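Side-chain contacts in lipolytic enzyme, G-D-S-L family (Bacteroides thetaiotaomicron, PDB 7BR2), which metabolises the drug diltiazem in the gut microbiota and belongs to the SGNH (GDSL) family of serine esterases: residues A182-I187 with A217-K222; G136-D141 with I206-D211; Q189-K194 with I291-F296. All coordinates share one frame; numbering follows the deposited sequence.

Interaction 1 (A182-I187 with A217-K222); sequences APMVAI and AYLFLK
The puckered pyrrolidine ring of Pro-183 offers its CB to Leu-219, and no aromatic ring takes part in the contact. Pro-183 CB lies 3.9 Å from Leu-219 CD1 and 4.0 Å from Leu-219 CD2, so the isopropyl fork straddles that one carbon. CD1 has a second neighbour, Met-184 CG, also at 3.9 Å, and thus sits against two consecutive residues of helix 181-194. The fork gets there because Leu-219 CG stands beside its own backbone N (chi1 -70°), with the branch reaching on toward the other helix. On the methionine, the chain runs straight to SD and then turns at chi3 (82°); it goes on to pack against Ser-138 and Met-216. The two aromatic residues flanking Leu-219 have their partners outside this pair: Phe-220 makes an edge-to-face contact with Phe-24, and Tyr-218 OH is hydrogen-bonded to Glu-299. The whole is an apolar helix-helix contact, joining helices 181-194 and 210-223 beside the parallel sheet in the alpha/beta/alpha sandwich of SGNH hydrolases.

Interaction 2 (G136-D141 with I206-D211); sequences GTSPYD and IHPDND
Tyr-140 and Ile-206 meet because the tyrosine CG swings opposite its backbone N (chi1 179°), while the isoleucine CG1 stays next to its own backbone N (chi1 -60°). This is the SGNH hydrolase fold at the C-terminal edge of its parallel sheet: the loop that follows strand 131-136 lies against the Asp-X-X-His loop, which here runs from Asp-204 to His-207. The tyrosine takes Ile-206 at its ring edge, with CG1 close to the ring plane, 3.5 Å from Tyr-140 CD1 and 3.6 Å from Tyr-140 CE1. That is a snug fit, and the terminal CD1 of Ile-206 reaches to 4.1 Å from Tyr-140 CE1. At its far end the phenol is held by a bond between OH and Phe-152 N. The other branch of Ile-206 serves a different neighbour: CG2 rests over the centre of one face of the His-207 imidazole, 3.5 Å above its plane. That ring is hydrogen-bonded to Asp-204 through ND1 and to Ser-28 through NE2, consistent with the Ser-His-Asp triad of a serine esterase. Ile-206 therefore bridges the tyrosine and the probable catalytic histidine. Farther along, Pro-208 turns toward Ser-138, but that approach is looser. The serine hydroxyl has a polar task instead, since its OG gives a hydrogen bond to an ordered water. This water ties the two loops together with three hydrogen bonds: it accepts from Ser-138 OG at 2.7 Å and donates to Pro-139 O at 2.8 Å and to Ile-206 O at 3.0 Å.

Interaction 3 (Q189-K194 with I291-F296); sequences QELQQK and IKEVPF
Helix 181-194, around Leu-191, runs past an irregular loop, bringing the CA atoms of Leu-191 and Glu-293 to 7.4 Å, with an inverse gamma turn centred on Pro-295 just beyond. In that turn the Phe-296 N to Val-294 O bond is weak, and the chain passes directly from it into helix 296-300. Leu-191 is the helix residue that reaches over. With CG beside its backbone N (chi1 -67°) and the branch carried straight on, its CD1 meets the aliphatic part of Glu-293, 3.6 Å from Glu-293 CG and 3.8 Å from Glu-293 CB. The two side chains lie nearly at right angles, so the leucine methyl presses on the methylenes of the glutamate, and the carboxylate is left to extend past it. There it enters a crowded polar spot: Glu-293 OE2 and Asp-211 OD2 come within 2.8 Å of each other. Two carboxylates this close may well share a proton, and Lys-285, which forms a salt bridge with the aspartate, would ease the repulsion. The Glu-293 side chain also touches Leu-200 of a loop and Val-215 of helix 210-223. The contact lies at the surface. Its second point is slight, a van der Waals approach of Leu-191 CD2 to the backbone carbonyl Lys-292 O at 4.2 Å.

Overall arrangement
Interactions 1 and 2 are buried and interaction 3 lies near the surface, yet their segments alternate along the chain and the contacts touch in the fold. Helix 181-194 serves both interaction 1 and interaction 3, one nearer its start and the other further along, and helix 210-223 links interactions 1 and 2. Val-185 from the helix of interaction 1 packs on Pro-139 of interaction 2, while Ile-187 and Tyr-218 reach Val-294 and Phe-296 of interaction 3. The chemistry shifts accordingly: purely apolar between the helices, mixed with a bridging water beside the probable catalytic loop, and methyl against the aliphatic stem of an acidic residue at the edge.

Interaction 1 (A182-I187 with A217-K222)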
# COMPACT_ATOMS: atom_id res chain seq x y z
N ALA A 182 -3.71 14.98 6.23
CA ALA A 182 -2.81 16.14 6.28
C ALA A 182 -1.60 15.98 5.37
O ALA A 182 -1.37 16.87 4.54
CB ALA A 182 -2.39 16.41 7.73
N PRO A 183 -0.80 14.91 5.46
CA PRO A 183 0.38 14.84 4.58
C PRO A 183 0.02 14.82 3.11
O PRO A 183 0.75 15.39 2.28
CB PRO A 183 1.08 13.54 5.01
CG PRO A 183 0.43 13.13 6.29
CD PRO A 183 -0.92 13.72 6.32
N MET A 184 -1.09 14.20 2.75
CA MET A 184 -1.44 14.14 1.34
C MET A 184 -1.95 15.48 0.84
O MET A 184 -1.70 15.86 -0.31
CB MET A 184 -2.45 13.02 1.09
CG MET A 184 -1.83 11.64 1.12
SD MET A 184 -3.06 10.34 0.89
CE MET A 184 -3.20 10.38 -0.91
N VAL A 185 -2.69 16.21 1.68
CA VAL A 185 -3.06 17.58 1.33
C VAL A 185 -1.80 18.41 1.11
O VAL A 185 -1.70 19.17 0.14
CB VAL A 185 -3.96 18.20 2.41
CG1 VAL A 185 -4.15 19.68 2.15
CG2 VAL A 185 -5.30 17.51 2.44
N ALA A 186 -0.81 18.24 1.99
CA ALA A 186 0.43 19.01 1.87
C ALA A 186 1.14 18.70 0.56
O ALA A 186 1.58 19.62 -0.16
CB ALA A 186 1.34 18.72 3.06
N ILE A 187 1.25 17.41 0.22
CA ILE A 187 1.88 17.04 -1.05
C ILE A 187 1.08 17.59 -2.22
O ILE A 187 1.64 18.00 -3.24
CB ILE A 187 2.03 15.51 -1.15
CG1 ILE A 187 2.99 14.99 -0.09
CG2 ILE A 187 2.49 15.11 -2.55
CD1 ILE A 187 2.71 13.55 0.32
N ALA A 217 1.07 4.08 0.93
CA ALA A 217 1.91 3.02 1.48
C ALA A 217 3.16 3.61 2.10
O ALA A 217 3.56 3.22 3.20
CB ALA A 217 2.25 2.01 0.39
N TYR A 218 3.79 4.55 1.40
CA TYR A 218 4.98 5.24 1.89
C TYR A 218 4.71 5.86 3.25
O TYR A 218 5.47 5.67 4.20
CB TYR A 218 5.39 6.32 0.88
CG TYR A 218 6.22 7.42 1.48
CD1 TYR A 218 7.57 7.23 1.74
CD2 TYR A 218 5.64 8.64 1.84
CE1 TYR A 218 8.33 8.23 2.30
CE2 TYR A 218 6.39 9.63 2.42
CZ TYR A 218 7.73 9.43 2.65
OH TYR A 218 8.48 10.44 3.23
N LEU A 219 3.59 6.57 3.37
CA LEU A 219 3.27 7.25 4.62
C LEU A 219 3.00 6.26 5.74
O LEU A 219 3.42 6.48 6.88
CB LEU A 219 2.08 8.19 4.42
CG LEU A 219 2.39 9.41 3.55
CD1 LEU A 219 1.12 10.13 3.12
CD2 LEU A 219 3.35 10.34 4.32
N PHE A 220 2.30 5.16 5.45
CA PHE A 220 2.04 4.18 6.50
C PHE A 220 3.32 3.50 6.93
O PHE A 220 3.53 3.25 8.13
CB PHE A 220 1.00 3.15 6.03
CG PHE A 220 0.50 2.25 7.12
CD1 PHE A 220 -0.65 2.57 7.83
CD2 PHE A 220 1.16 1.08 7.43
CE1 PHE A 220 -1.11 1.74 8.85
CE2 PHE A 220 0.70 0.24 8.43
CZ PHE A 220 -0.43 0.57 9.14
N LEU A 221 4.22 3.24 5.99
CA LEU A 221 5.51 2.66 6.34
C LEU A 221 6.34 3.64 7.16
O LEU A 221 7.07 3.24 8.08
CB LEU A 221 6.26 2.25 5.08
CG LEU A 221 5.57 1.11 4.33
CD1 LEU A 221 6.20 0.92 2.96
CD2 LEU A 221 5.64 -0.16 5.16
N LYS A 222 6.24 4.94 6.86
CA LYS A 222 6.95 5.93 7.66
C LYS A 222 6.36 5.99 9.07
O LYS A 222 7.10 6.10 10.06
CB LYS A 222 6.94 7.30 6.96
CG LYS A 222 7.49 8.48 7.78
CD LYS A 222 7.92 9.67 6.89
CE LYS A 222 6.86 10.75 6.97
NZ LYS A 222 7.15 11.95 6.15

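Interaction 2 (G136-D141 with I206-D211)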
# COMPACT_ATOMS: atom_id res chain seq x y z
N GLY A 136 -6.42 7.85 9.42
CA GLY A 136 -7.22 8.91 8.84
C GLY A 136 -7.22 8.81 7.33
O GLY A 136 -6.15 8.70 6.73
N THR A 137 -8.40 8.78 6.72
CA THR A 137 -8.49 8.55 5.28
C THR A 137 -7.71 9.59 4.48
O THR A 137 -7.51 10.74 4.91
CB THR A 137 -9.94 8.57 4.81
OG1 THR A 137 -9.97 8.50 3.38
CG2 THR A 137 -10.64 9.85 5.25
N SER A 138 -7.26 9.17 3.29
CA SER A 138 -6.76 10.09 2.29
C SER A 138 -7.81 11.16 1.99
O SER A 138 -9.01 10.95 2.19
CB SER A 138 -6.37 9.32 1.03
OG SER A 138 -7.43 8.48 0.59
N PRO A 139 -7.40 12.33 1.49
CA PRO A 139 -8.31 13.47 1.44
C PRO A 139 -9.10 13.59 0.15
O PRO A 139 -8.77 13.00 -0.88
CB PRO A 139 -7.35 14.66 1.59
CG PRO A 139 -6.13 14.20 0.82
CD PRO A 139 -6.04 12.69 1.03
N TYR A 140 -10.18 14.38 0.22
CA TYR A 140 -10.83 14.90 -0.98
C TYR A 140 -10.07 16.14 -1.43
O TYR A 140 -9.96 17.12 -0.69
CB TYR A 140 -12.29 15.23 -0.70
CG TYR A 140 -13.01 15.81 -1.90
CD1 TYR A 140 -13.48 14.99 -2.92
CD2 TYR A 140 -13.21 17.18 -2.03
CE1 TYR A 140 -14.13 15.51 -4.02
CE2 TYR A 140 -13.86 17.71 -3.13
CZ TYR A 140 -14.32 16.88 -4.13
OH TYR A 140 -14.97 17.41 -5.22
N ASP A 141 -9.51 16.10 -2.64
CA ASP A 141 -8.63 17.17 -3.11
C ASP A 141 -9.47 18.33 -3.64
O ASP A 141 -9.93 18.31 -4.78
CB ASP A 141 -7.69 16.67 -4.19
CG ASP A 141 -6.62 17.68 -4.53
OD1 ASP A 141 -6.68 18.83 -4.02
OD2 ASP A 141 -5.74 17.33 -5.34
N ILE A 206 -11.21 11.94 -5.52
CA ILE A 206 -11.66 11.03 -4.47
C ILE A 206 -10.81 9.77 -4.42
O ILE A 206 -10.31 9.38 -3.37
CB ILE A 206 -13.15 10.67 -4.65
CG1 ILE A 206 -14.01 11.94 -4.61
CG2 ILE A 206 -13.58 9.60 -3.65
CD1 ILE A 206 -15.41 11.74 -5.12
N HIS A 207 -10.65 9.10 -5.57
CA HIS A 207 -10.04 7.79 -5.64
C HIS A 207 -8.62 7.90 -6.16
O HIS A 207 -8.42 8.12 -7.36
CB HIS A 207 -10.88 6.87 -6.55
CG HIS A 207 -12.29 6.70 -6.06
ND1 HIS A 207 -13.35 7.42 -6.57
CD2 HIS A 207 -12.80 5.92 -5.07
CE1 HIS A 207 -14.46 7.07 -5.94
NE2 HIS A 207 -14.15 6.17 -5.02
N PRO A 208 -7.60 7.76 -5.31
CA PRO A 208 -6.21 7.87 -5.78
C PRO A 208 -5.85 6.81 -6.81
O PRO A 208 -6.31 5.67 -6.75
CB PRO A 208 -5.38 7.68 -4.50
CG PRO A 208 -6.31 8.05 -3.39
CD PRO A 208 -7.68 7.61 -3.85
N ASP A 209 -4.99 7.20 -7.74
CA ASP A 209 -4.38 6.31 -8.72
C ASP A 209 -3.24 5.54 -8.05
O ASP A 209 -2.99 5.68 -6.85
CB ASP A 209 -3.93 7.14 -9.93
CG ASP A 209 -3.80 6.35 -11.21
OD1 ASP A 209 -3.80 5.10 -11.17
OD2 ASP A 209 -3.67 6.99 -12.28
N ASN A 210 -2.50 4.75 -8.83
CA ASN A 210 -1.45 3.91 -8.26
C ASN A 210 -0.40 4.74 -7.54
O ASN A 210 0.15 4.32 -6.51
CB ASN A 210 -0.78 3.08 -9.36
CG ASN A 210 -1.74 2.15 -10.04
OD1 ASN A 210 -2.29 1.24 -9.40
ND2 ASN A 210 -1.98 2.37 -11.32
N ASP A 211 -0.08 5.92 -8.07
CA ASP A 211 0.88 6.80 -7.40
C ASP A 211 0.36 7.23 -6.04
O ASP A 211 1.11 7.24 -5.05
CB ASP A 211 1.19 8.02 -8.27
CG ASP A 211 -0.06 8.82 -8.64
OD1 ASP A 211 -1.10 8.21 -9.00
OD2 ASP A 211 -0.02 10.06 -8.51
O HOH W 1 -8.57 10.22 -1.11

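Interaction 3 (Q189-K194 with I291-F296)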
# COMPACT_ATOMS: atom_id res chain seq x y z
N GLN A 189 -0.66 20.37 -2.27
CA GLN A 189 -0.32 21.79 -2.39
C GLN A 189 1.02 21.94 -3.11
O GLN A 189 1.16 22.71 -4.08
CB GLN A 189 -0.20 22.42 -1.00
CG GLN A 189 -1.35 22.26 -0.01
CD GLN A 189 -2.66 22.93 -0.42
OE1 GLN A 189 -3.13 22.81 -1.55
NE2 GLN A 189 -3.26 23.65 0.54
N GLU A 190 2.00 21.17 -2.65
CA GLU A 190 3.37 21.32 -3.10
C GLU A 190 3.51 21.00 -4.59
O GLU A 190 4.20 21.72 -5.32
CB GLU A 190 4.26 20.46 -2.21
CG GLU A 190 5.75 20.61 -2.40
CD GLU A 190 6.51 19.62 -1.53
OE1 GLU A 190 5.84 18.87 -0.78
OE2 GLU A 190 7.76 19.58 -1.61
N LEU A 191 2.86 19.94 -5.06
CA LEU A 191 2.97 19.62 -6.48
C LEU A 191 1.96 20.38 -7.33
O LEU A 191 2.15 20.47 -8.55
CB LEU A 191 2.80 18.12 -6.72
CG LEU A 191 3.96 17.28 -6.15
CD1 LEU A 191 3.75 15.80 -6.41
CD2 LEU A 191 5.35 17.75 -6.66
N GLN A 192 0.90 20.93 -6.73
CA GLN A 192 0.01 21.77 -7.50
C GLN A 192 0.67 23.10 -7.81
O GLN A 192 0.30 23.75 -8.80
CB GLN A 192 -1.30 21.96 -6.74
CG GLN A 192 -2.37 21.00 -7.17
CD GLN A 192 -3.39 20.75 -6.08
OE1 GLN A 192 -3.64 21.61 -5.23
NE2 GLN A 192 -3.96 19.56 -6.08
N GLN A 193 1.66 23.50 -7.01
CA GLN A 193 2.47 24.65 -7.39
C GLN A 193 3.12 24.42 -8.75
O GLN A 193 3.18 25.33 -9.58
CB GLN A 193 3.53 24.94 -6.33
CG GLN A 193 3.04 25.76 -5.16
CD GLN A 193 4.00 25.69 -4.00
OE1 GLN A 193 5.00 24.98 -4.06
NE2 GLN A 193 3.72 26.45 -2.94
N LYS A 194 3.61 23.20 -9.00
CA LYS A 194 4.30 22.91 -10.25
C LYS A 194 3.34 22.68 -11.41
O LYS A 194 3.69 22.95 -12.56
CB LYS A 194 5.14 21.64 -10.09
CG LYS A 194 6.24 21.71 -9.05
CD LYS A 194 6.98 20.37 -9.03
CE LYS A 194 8.22 20.44 -8.14
NZ LYS A 194 8.86 19.10 -7.94
N ILE A 291 8.18 8.17 -6.97
CA ILE A 291 9.50 8.74 -6.77
C ILE A 291 9.52 10.25 -7.01
O ILE A 291 10.35 10.93 -6.43
CB ILE A 291 10.57 8.03 -7.60
CG1 ILE A 291 10.43 8.31 -9.09
CG2 ILE A 291 10.56 6.53 -7.32
CD1 ILE A 291 11.45 7.53 -9.92
N LYS A 292 8.61 10.78 -7.82
CA LYS A 292 8.59 12.22 -8.12
C LYS A 292 7.68 13.01 -7.18
O LYS A 292 7.60 14.24 -7.32
CB LYS A 292 8.17 12.46 -9.57
CG LYS A 292 9.25 12.05 -10.56
CD LYS A 292 8.72 11.05 -11.55
CE LYS A 292 8.23 11.74 -12.80
NZ LYS A 292 7.79 10.75 -13.82
N GLU A 293 7.09 12.37 -6.18
CA GLU A 293 6.10 13.01 -5.32
C GLU A 293 6.53 13.04 -3.87
O GLU A 293 6.13 13.95 -3.14
CB GLU A 293 4.75 12.29 -5.41
CG GLU A 293 4.22 12.22 -6.83
CD GLU A 293 3.04 11.29 -6.98
OE1 GLU A 293 2.84 10.41 -6.11
OE2 GLU A 293 2.30 11.44 -7.98
N VAL A 294 7.31 12.06 -3.44
CA VAL A 294 7.84 12.00 -2.08
C VAL A 294 9.27 11.48 -2.17
O VAL A 294 9.66 10.88 -3.18
CB VAL A 294 6.99 11.09 -1.16
CG1 VAL A 294 5.59 11.66 -0.95
CG2 VAL A 294 6.88 9.66 -1.72
N PRO A 295 10.09 11.73 -1.13
CA PRO A 295 11.46 11.20 -1.18
C PRO A 295 11.49 9.70 -0.94
O PRO A 295 12.10 9.24 0.04
CB PRO A 295 12.18 11.97 -0.05
CG PRO A 295 11.14 12.77 0.64
CD PRO A 295 9.80 12.38 0.15
N PHE A 296 10.80 8.92 -1.78
CA PHE A 296 10.66 7.49 -1.50
C PHE A 296 11.99 6.76 -1.69
O PHE A 296 12.36 5.91 -0.88
CB PHE A 296 9.58 6.83 -2.35
CG PHE A 296 9.42 5.37 -2.05
CD1 PHE A 296 8.75 4.96 -0.90
CD2 PHE A 296 9.99 4.40 -2.86
CE1 PHE A 296 8.63 3.61 -0.58
CE2 PHE A 296 9.86 3.04 -2.55
CZ PHE A 296 9.19 2.66 -1.41